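Local coordinates for D-alanyl transferase DltD (PDB 6PFX), which probably takes part in the D-alanylation of lipoteichoic acid in the Gram-positive cell wall, as a membrane-associated member of the DltD family, at residues F117-L130 with L147-L159. Sequence-based numbering, arbitrary orientation.
Sequences FNTYYSELQTYDWL and LLTFSKVKENDTL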
loop_
_atom_site.group_PDB
_atom_site.type_symbol
_atom_site.label_atom_id
_atom_site.label_comp_id
_atom_site.label_asym_id
_atom_site.label_seq_id
_atom_site.Cartn_x
_atom_site.Cartn_y
_atom_site.Cartn_z
ATOM N N PHE A 117 8.991 -1.072 10.185
ATOM C CA PHE A 117 8.853 -2.520 10.242
ATOM C C PHE A 117 8.368 -2.954 11.620
ATOM O O PHE A 117 7.451 -3.778 11.742
ATOM C CB PHE A 117 10.179 -3.204 9.915
ATOM C CG PHE A 117 10.132 -4.685 10.128
ATOM C CD1 PHE A 117 9.633 -5.520 9.150
ATOM C CD2 PHE A 117 10.530 -5.230 11.328
ATOM C CE1 PHE A 117 9.552 -6.877 9.358
ATOM C CE2 PHE A 117 10.457 -6.592 11.540
ATOM C CZ PHE A 117 9.963 -7.412 10.556
ATOM N N ASN A 118 8.976 -2.395 12.673
ATOM C CA ASN A 118 8.660 -2.812 14.036
ATOM C C ASN A 118 7.211 -2.509 14.399
ATOM O O ASN A 118 6.578 -3.277 15.132
ATOM C CB ASN A 118 9.601 -2.127 15.031
ATOM C CG ASN A 118 11.029 -2.628 14.931
ATOM O OD1 ASN A 118 11.298 -3.673 14.341
ATOM N ND2 ASN A 118 11.956 -1.878 15.517
ATOM N N THR A 119 6.668 -1.390 13.910
ATOM C CA THR A 119 5.298 -1.029 14.263
ATOM C C THR A 119 4.300 -2.080 13.796
ATOM O O THR A 119 3.328 -2.382 14.500
ATOM C CB THR A 119 4.936 0.330 13.664
ATOM O OG1 THR A 119 5.781 1.332 14.230
ATOM C CG2 THR A 119 3.478 0.671 13.942
ATOM N N TYR A 120 4.508 -2.640 12.608
ATOM C CA TYR A 120 3.549 -3.562 12.022
ATOM C C TYR A 120 3.984 -5.012 12.082
ATOM O O TYR A 120 3.194 -5.889 11.713
ATOM C CB TYR A 120 3.246 -3.149 10.581
ATOM C CG TYR A 120 2.619 -1.787 10.530
ATOM C CD1 TYR A 120 1.249 -1.638 10.698
ATOM C CD2 TYR A 120 3.393 -0.648 10.352
ATOM C CE1 TYR A 120 0.655 -0.395 10.665
ATOM C CE2 TYR A 120 2.806 0.612 10.323
ATOM C CZ TYR A 120 1.434 0.724 10.482
ATOM O OH TYR A 120 0.819 1.953 10.454
ATOM N N TYR A 121 5.197 -5.295 12.555
ATOM C CA TYR A 121 5.637 -6.678 12.667
ATOM C C TYR A 121 4.640 -7.462 13.512
ATOM O O TYR A 121 4.334 -7.076 14.645
ATOM C CB TYR A 121 7.021 -6.766 13.300
ATOM C CG TYR A 121 7.409 -8.194 13.616
ATOM C CD1 TYR A 121 7.555 -9.134 12.603
ATOM C CD2 TYR A 121 7.613 -8.605 14.924
ATOM C CE1 TYR A 121 7.904 -10.451 12.890
ATOM C CE2 TYR A 121 7.958 -9.916 15.219
ATOM C CZ TYR A 121 8.103 -10.830 14.197
ATOM O OH TYR A 121 8.447 -12.135 14.476
ATOM N N SER A 122 4.131 -8.557 12.947
ATOM C CA SER A 122 3.083 -9.365 13.557
ATOM C C SER A 122 3.609 -10.786 13.683
ATOM O O SER A 122 3.820 -11.463 12.669
ATOM C CB SER A 122 1.826 -9.361 12.691
ATOM O OG SER A 122 0.885 -10.283 13.193
ATOM N N GLU A 123 3.841 -11.235 14.919
ATOM C CA GLU A 123 4.200 -12.632 15.121
ATOM C C GLU A 123 3.105 -13.549 14.591
ATOM O O GLU A 123 3.392 -14.613 14.030
ATOM C CB GLU A 123 4.431 -12.919 16.605
ATOM C CG GLU A 123 5.764 -12.433 17.141
ATOM C CD GLU A 123 5.908 -12.688 18.633
ATOM O OE1 GLU A 123 4.958 -12.381 19.386
ATOM O OE2 GLU A 123 6.963 -13.207 19.049
ATOM N N LEU A 124 1.838 -13.159 14.781
ATOM C CA LEU A 124 0.717 -13.977 14.324
ATOM C C LEU A 124 0.809 -14.223 12.823
ATOM O O LEU A 124 0.697 -15.362 12.357
ATOM C CB LEU A 124 -0.614 -13.296 14.675
ATOM C CG LEU A 124 -1.894 -13.925 14.112
ATOM C CD1 LEU A 124 -2.101 -15.380 14.535
ATOM C CD2 LEU A 124 -3.134 -13.092 14.492
ATOM N N GLN A 125 1.026 -13.159 12.051
ATOM C CA GLN A 125 1.063 -13.294 10.601
ATOM C C GLN A 125 2.333 -13.983 10.138
ATOM O O GLN A 125 2.308 -14.709 9.136
ATOM C CB GLN A 125 0.931 -11.910 9.968
ATOM C CG GLN A 125 -0.440 -11.305 10.201
ATOM C CD GLN A 125 -0.572 -9.911 9.647
ATOM O OE1 GLN A 125 0.416 -9.262 9.301
ATOM N NE2 GLN A 125 -1.806 -9.442 9.552
ATOM N N THR A 126 3.447 -13.764 10.843
ATOM C CA THR A 126 4.683 -14.471 10.526
ATOM C C THR A 126 4.505 -15.969 10.730
ATOM O O THR A 126 4.858 -16.773 9.858
ATOM C CB THR A 126 5.827 -13.931 11.390
ATOM O OG1 THR A 126 5.975 -12.520 11.185
ATOM C CG2 THR A 126 7.134 -14.621 11.039
ATOM N N TYR A 127 3.918 -16.361 11.865
ATOM C CA TYR A 127 3.679 -17.774 12.121
ATOM C C TYR A 127 2.647 -18.333 11.148
ATOM O O TYR A 127 2.770 -19.476 10.690
ATOM C CB TYR A 127 3.215 -17.974 13.564
ATOM C CG TYR A 127 4.226 -17.663 14.648
ATOM C CD1 TYR A 127 5.507 -17.223 14.345
ATOM C CD2 TYR A 127 3.889 -17.823 15.988
ATOM C CE1 TYR A 127 6.412 -16.946 15.336
ATOM C CE2 TYR A 127 4.801 -17.560 16.987
ATOM C CZ TYR A 127 6.055 -17.111 16.651
ATOM O OH TYR A 127 6.968 -16.825 17.630
ATOM N N ASP A 128 1.626 -17.537 10.813
ATOM C CA ASP A 128 0.685 -17.949 9.781
ATOM C C ASP A 128 1.431 -18.407 8.532
ATOM O O ASP A 128 1.128 -19.453 7.948
ATOM C CB ASP A 128 -0.226 -16.782 9.383
ATOM C CG ASP A 128 -1.367 -16.525 10.363
ATOM O OD1 ASP A 128 -1.679 -17.389 11.207
ATOM O OD2 ASP A 128 -1.957 -15.427 10.266
ATOM N N TRP A 129 2.398 -17.598 8.092
ATOM C CA TRP A 129 3.175 -17.917 6.900
ATOM C C TRP A 129 3.945 -19.213 7.090
ATOM O O TRP A 129 3.868 -20.121 6.256
ATOM C CB TRP A 129 4.120 -16.751 6.623
ATOM C CG TRP A 129 5.311 -17.079 5.794
ATOM C CD1 TRP A 129 5.321 -17.606 4.530
ATOM C CD2 TRP A 129 6.684 -16.858 6.149
ATOM N NE1 TRP A 129 6.620 -17.738 4.090
ATOM C CE2 TRP A 129 7.472 -17.289 5.066
ATOM C CE3 TRP A 129 7.322 -16.347 7.283
ATOM C CZ2 TRP A 129 8.868 -17.223 5.082
ATOM C CZ3 TRP A 129 8.710 -16.284 7.296
ATOM C CH2 TRP A 129 9.463 -16.718 6.202
ATOM N N LEU A 130 4.662 -19.335 8.206
ATOM C CA LEU A 130 5.484 -20.518 8.429
ATOM C C LEU A 130 4.648 -21.792 8.414
ATOM O O LEU A 130 5.059 -22.802 7.835
ATOM C CB LEU A 130 6.234 -20.399 9.753
ATOM C CG LEU A 130 7.301 -19.312 9.823
ATOM C CD1 LEU A 130 7.889 -19.205 11.224
ATOM C CD2 LEU A 130 8.417 -19.558 8.833
ATOM N N LEU A 147 13.748 -10.850 7.024
ATOM C CA LEU A 147 13.337 -10.839 8.418
ATOM C C LEU A 147 14.528 -10.992 9.341
ATOM O O LEU A 147 14.545 -10.393 10.422
ATOM C CB LEU A 147 12.337 -11.969 8.676
ATOM C CG LEU A 147 10.986 -11.775 8.002
ATOM C CD1 LEU A 147 10.078 -12.950 8.186
ATOM C CD2 LEU A 147 10.265 -10.523 8.536
ATOM N N LEU A 148 15.533 -11.765 8.924
ATOM C CA LEU A 148 16.707 -12.005 9.749
ATOM C C LEU A 148 17.592 -10.778 9.912
ATOM O O LEU A 148 18.570 -10.855 10.663
ATOM C CB LEU A 148 17.548 -13.133 9.161
ATOM C CG LEU A 148 17.000 -14.536 9.396
ATOM C CD1 LEU A 148 17.674 -15.530 8.481
ATOM C CD2 LEU A 148 17.183 -14.920 10.852
ATOM N N THR A 149 17.288 -9.667 9.233
ATOM C CA THR A 149 18.056 -8.435 9.396
ATOM C C THR A 149 17.453 -7.496 10.436
ATOM O O THR A 149 18.082 -6.493 10.786
ATOM C CB THR A 149 18.237 -7.689 8.057
ATOM O OG1 THR A 149 17.008 -7.086 7.626
ATOM C CG2 THR A 149 18.757 -8.636 6.983
ATOM N N PHE A 150 16.270 -7.804 10.947
ATOM C CA PHE A 150 15.578 -6.937 11.889
ATOM C C PHE A 150 15.744 -7.477 13.302
ATOM O O PHE A 150 15.444 -8.646 13.567
ATOM C CB PHE A 150 14.099 -6.848 11.530
ATOM C CG PHE A 150 13.827 -6.088 10.266
ATOM C CD1 PHE A 150 13.905 -4.707 10.253
ATOM C CD2 PHE A 150 13.496 -6.746 9.093
ATOM C CE1 PHE A 150 13.658 -3.986 9.093
ATOM C CE2 PHE A 150 13.243 -6.032 7.923
ATOM C CZ PHE A 150 13.319 -4.645 7.928
ATOM N N SER A 151 16.214 -6.617 14.208
ATOM C CA SER A 151 16.520 -7.062 15.564
ATOM C C SER A 151 15.291 -7.599 16.281
ATOM O O SER A 151 15.405 -8.532 17.085
ATOM C CB SER A 151 17.150 -5.911 16.349
ATOM O OG SER A 151 18.386 -5.544 15.766
ATOM N N LYS A 152 14.112 -7.037 16.010
ATOM C CA LYS A 152 12.914 -7.517 16.687
ATOM C C LYS A 152 12.667 -8.986 16.378
ATOM O O LYS A 152 12.197 -9.733 17.241
ATOM C CB LYS A 152 11.706 -6.671 16.289
ATOM C CG LYS A 152 10.517 -6.822 17.223
ATOM C CD LYS A 152 9.579 -5.632 17.114
ATOM C CE LYS A 152 8.666 -5.541 18.328
ATOM N NZ LYS A 152 7.764 -4.357 18.269
ATOM N N VAL A 153 12.986 -9.420 15.158
ATOM C CA VAL A 153 12.852 -10.832 14.808
ATOM C C VAL A 153 13.904 -11.661 15.534
ATOM O O VAL A 153 13.614 -12.753 16.040
ATOM C CB VAL A 153 12.943 -10.987 13.279
ATOM C CG1 VAL A 153 13.090 -12.456 12.875
ATOM C CG2 VAL A 153 11.729 -10.358 12.605
ATOM N N LYS A 154 15.138 -11.144 15.607
ATOM C CA LYS A 154 16.245 -11.840 16.249
ATOM C C LYS A 154 16.030 -12.035 17.748
ATOM O O LYS A 154 16.677 -12.902 18.348
ATOM C CB LYS A 154 17.551 -11.048 16.056
ATOM C CG LYS A 154 17.998 -10.801 14.610
ATOM C CD LYS A 154 18.398 -12.081 13.881
ATOM C CE LYS A 154 19.585 -12.775 14.542
ATOM N NZ LYS A 154 20.113 -13.905 13.724
ATOM N N GLU A 155 15.155 -11.241 18.373
ATOM C CA GLU A 155 14.840 -11.461 19.776
ATOM C C GLU A 155 14.295 -12.860 20.020
ATOM O O GLU A 155 14.361 -13.362 21.148
ATOM C CB GLU A 155 13.755 -10.491 20.239
ATOM C CG GLU A 155 14.139 -9.032 20.249
ATOM C CD GLU A 155 12.957 -8.146 20.620
ATOM O OE1 GLU A 155 11.935 -8.679 21.109
ATOM O OE2 GLU A 155 13.035 -6.922 20.411
ATOM N N ASN A 156 13.736 -13.481 18.984
ATOM C CA ASN A 156 13.038 -14.762 19.073
ATOM C C ASN A 156 13.962 -15.838 18.518
ATOM O O ASN A 156 14.068 -16.008 17.303
ATOM C CB ASN A 156 11.759 -14.657 18.248
ATOM C CG ASN A 156 10.838 -15.840 18.425
ATOM O OD1 ASN A 156 11.273 -16.950 18.730
ATOM N ND2 ASN A 156 9.547 -15.608 18.224
ATOM N N ASP A 157 14.615 -16.587 19.417
ATOM C CA ASP A 157 15.641 -17.534 18.984
ATOM C C ASP A 157 15.045 -18.735 18.257
ATOM O O ASP A 157 15.637 -19.241 17.296
ATOM C CB ASP A 157 16.482 -17.993 20.178
ATOM C CG ASP A 157 17.443 -16.924 20.662
ATOM O OD1 ASP A 157 17.818 -16.047 19.852
ATOM O OD2 ASP A 157 17.825 -16.963 21.852
ATOM N N THR A 158 13.892 -19.224 18.704
ATOM C CA THR A 158 13.250 -20.332 18.004
ATOM C C THR A 158 12.893 -19.938 16.577
ATOM O O THR A 158 13.194 -20.666 15.623
ATOM C CB THR A 158 12.026 -20.781 18.796
ATOM O OG1 THR A 158 12.448 -21.153 20.117
ATOM C CG2 THR A 158 11.352 -21.961 18.123
ATOM N N LEU A 159 12.263 -18.774 16.406
ATOM C CA LEU A 159 11.923 -18.313 15.063
ATOM C C LEU A 159 13.173 -18.098 14.222
ATOM O O LEU A 159 13.207 -18.457 13.039
ATOM C CB LEU A 159 11.091 -17.032 15.148
ATOM C CG LEU A 159 10.886 -16.224 13.863
ATOM C CD1 LEU A 159 10.028 -17.003 12.884
ATOM C CD2 LEU A 159 10.249 -14.877 14.165
HETATM O O HOH W 1 13.863 -4.618 14.318
HETATM O O HOH W 2 5.090 -5.096 16.277
HETATM O O HOH W 3 8.944 -12.537 17.092
#
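The phenol oxygen of Y127 accepts a hydrogen bond from the side-chain amide of N156, ND2 to OH 2.9 Å, and donates one to OE1 of Q183, so two amide side chains grip one hydroxyl. The bond from N156 is bent at the hydrogen, although OH lies close to the amide plane. N156 is the N-cap of helix 157-167: its OD1 takes the backbone N-H of L159, straight at the hydrogen (172°) though the donor stands well above the carbonyl plane, which holds the amide while ND2 faces Y127. Asparagine suits this place because one group caps the helix and also reaches across. Beside it a water links Y121 OH and E123 OE2, with a weak bond from ND2.

The contact joins helices 114-120 and 123-132 to the turns and helices at 147-159, outside the parallel sheet of a protein whose family belongs to the SGNH hydrolase clan. At the other end F117 and F150 form a face-to-face stack, centroids 3.8 Å apart and planes only 8° from parallel. F117 has CG anti to its backbone nitrogen (chi1 173°), which carries the ring out over F150. Phenylalanine offers F150 a whole face, while the branched methyls L147 CD2 and V153 CG2 fit its rim. V153 CG2 also makes an off-centre CH-pi contact with the Y121 ring.

Along the more exposed margin K152 stretches its extended chain past N118, aliphatic carbons against the amide and NZ near the backbone O of N118; lysine can thus pack along its length and keep its charge near solvent. One water accepts from the backbone N-H of K152 and donates to N118 OD1. Deeper in, L159 turns its two methyls apart: CD1 presses tightly on L130 CD1, and CD2 meets Y121 OH at 3.3 Å.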